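Local coordinates for protein Bm4233, isoform b (PDB 6ANY) that probably binds and carries sterols as a secreted venom allergen-like protein of the CAP superfamily, from a parasitic filarial nematode, at residues Ile79-Tyr84 / Ile161-Tyr166. Sequence-based numbering, arbitrary orientation.
Sequences IGENVY and IAICHY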
# COMPACT_ATOMS: atom_id res chain seq x y z
N ILE A 79 7.95 -8.97 -5.59
CA ILE A 79 6.69 -8.24 -5.55
C ILE A 79 6.01 -8.45 -4.22
O ILE A 79 5.80 -9.59 -3.82
CB ILE A 79 5.78 -8.64 -6.77
CG1 ILE A 79 6.31 -7.99 -8.06
CG2 ILE A 79 4.33 -8.26 -6.58
CD1 ILE A 79 6.45 -8.98 -9.20
N GLY A 80 5.58 -7.35 -3.58
CA GLY A 80 4.76 -7.41 -2.38
C GLY A 80 3.30 -7.67 -2.69
O GLY A 80 2.85 -7.30 -3.77
N GLU A 81 2.55 -8.24 -1.74
CA GLU A 81 1.11 -8.47 -1.97
C GLU A 81 0.27 -8.25 -0.75
O GLU A 81 0.59 -8.74 0.28
CB GLU A 81 0.87 -9.89 -2.53
CG GLU A 81 -0.61 -10.24 -2.79
CD GLU A 81 -0.74 -11.63 -3.34
OE1 GLU A 81 -0.72 -12.59 -2.52
OE2 GLU A 81 -0.81 -11.79 -4.58
N ASN A 82 -0.83 -7.48 -0.87
CA ASN A 82 -1.79 -7.23 0.19
C ASN A 82 -3.16 -7.72 -0.34
O ASN A 82 -3.48 -7.52 -1.51
CB ASN A 82 -1.85 -5.76 0.54
CG ASN A 82 -0.75 -5.29 1.55
OD1 ASN A 82 -0.16 -6.12 2.24
ND2 ASN A 82 -0.64 -3.95 1.74
N VAL A 83 -3.95 -8.35 0.53
CA VAL A 83 -5.21 -9.00 0.21
C VAL A 83 -6.29 -8.48 1.13
O VAL A 83 -6.10 -8.39 2.31
CB VAL A 83 -5.13 -10.53 0.43
CG1 VAL A 83 -6.44 -11.14 0.10
CG2 VAL A 83 -3.97 -11.16 -0.41
N TYR A 84 -7.42 -8.07 0.55
CA TYR A 84 -8.56 -7.56 1.31
C TYR A 84 -9.85 -8.18 0.78
O TYR A 84 -9.99 -8.38 -0.40
CB TYR A 84 -8.63 -6.03 1.22
CG TYR A 84 -9.97 -5.39 1.61
CD1 TYR A 84 -10.22 -5.01 2.89
CD2 TYR A 84 -10.97 -5.17 0.66
CE1 TYR A 84 -11.45 -4.44 3.27
CE2 TYR A 84 -12.20 -4.62 1.00
CZ TYR A 84 -12.42 -4.21 2.28
OH TYR A 84 -13.66 -3.67 2.61
N ILE A 161 -13.35 -8.83 -3.40
CA ILE A 161 -11.94 -9.10 -3.13
C ILE A 161 -11.10 -8.03 -3.78
O ILE A 161 -11.22 -7.78 -4.96
CB ILE A 161 -11.50 -10.50 -3.72
CG1 ILE A 161 -12.29 -11.68 -3.10
CG2 ILE A 161 -10.00 -10.73 -3.63
CD1 ILE A 161 -11.63 -12.38 -1.96
N ALA A 162 -10.17 -7.47 -3.05
CA ALA A 162 -9.24 -6.54 -3.63
C ALA A 162 -7.79 -7.02 -3.39
O ALA A 162 -7.43 -7.36 -2.29
CB ALA A 162 -9.45 -5.17 -3.04
N ILE A 163 -6.99 -7.02 -4.43
CA ILE A 163 -5.60 -7.46 -4.35
C ILE A 163 -4.69 -6.33 -4.85
O ILE A 163 -4.89 -5.78 -5.90
CB ILE A 163 -5.34 -8.71 -5.24
CG1 ILE A 163 -6.40 -9.82 -5.00
CG2 ILE A 163 -3.92 -9.19 -5.06
CD1 ILE A 163 -6.41 -10.46 -3.67
N CYS A 164 -3.70 -5.98 -4.06
CA CYS A 164 -2.72 -4.97 -4.47
C CYS A 164 -1.35 -5.61 -4.45
O CYS A 164 -1.00 -6.32 -3.49
CB CYS A 164 -2.80 -3.73 -3.59
SG CYS A 164 -4.17 -2.61 -3.88
N HIS A 165 -0.60 -5.34 -5.52
CA HIS A 165 0.82 -5.70 -5.68
C HIS A 165 1.74 -4.49 -5.65
O HIS A 165 1.44 -3.43 -6.21
CB HIS A 165 1.03 -6.44 -6.99
CG HIS A 165 0.53 -7.85 -6.94
ND1 HIS A 165 0.53 -8.67 -8.04
CD2 HIS A 165 0.06 -8.59 -5.92
CE1 HIS A 165 0.10 -9.86 -7.69
NE2 HIS A 165 -0.18 -9.84 -6.41
N TYR A 166 2.89 -4.67 -5.01
CA TYR A 166 3.83 -3.56 -4.75
C TYR A 166 5.20 -3.92 -5.20
O TYR A 166 5.63 -5.05 -4.99
CB TYR A 166 3.89 -3.23 -3.26
CG TYR A 166 2.52 -3.04 -2.59
CD1 TYR A 166 1.70 -4.11 -2.31
CD2 TYR A 166 2.07 -1.77 -2.24
CE1 TYR A 166 0.46 -3.92 -1.71
CE2 TYR A 166 0.87 -1.58 -1.68
CZ TYR A 166 0.06 -2.64 -1.40
OH TYR A 166 -1.14 -2.33 -0.79
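Six backbone hydrogen bonds pair strand 80-84 with 161-166 in antiparallel register, two each at the hydrogen-bonded pairs Gly80-Tyr166, Asn82-Cys164 and Tyr84-Ala162. The strand directions differ by 162°, and CA-H...O contacts, such as His165 CA to Gly80 O at 3.2 Å, fill the intervals.

Each face carries one polar side-chain bond. On one, Glu81 and His165 lie side by side: His165 NE2 donates to Glu81 OE2 at 2.7 Å, nearly straight (164°), with the oxygen in the ring plane and using its anti lone pair. Glu81 CG stands anti to the backbone N (chi1 179°), and the chain extends from there along the CD2-NE2 edge of the imidazole. Carboxylate and ring are almost coplanar. His70 bonds Glu81 OE1, Ser71 shares OE2 with His165, and Ser58 holds His165 ND1. On the opposite face, Asn82 ND2 donates to Tyr166 OH at 3.0 Å in a more bent bond, the phenol oxygen tilted from the amide plane; the same ND2 also reaches the carbonyl of His134.

Apolar contacts complete the pairing. Ile79 CG2 sits over a face of the His165 ring, 4.2 Å from its centroid, as a CH-pi contact. Val83 CG1 meets Ile163 CD1 at 3.8 Å, and Ala162 CB approaches the edge of the Tyr84 ring.

Helix 53-63 packs on the Glu81-His165 face and helices 99-108 and 133-138 on the other, the alpha-beta-alpha sandwich of CAP proteins. With both ring nitrogens and both carboxylate oxygens held, the buried Glu81-His165 pair, from the CAP motifs GEN and CHY, cannot turn its imidazole without breaking bonds.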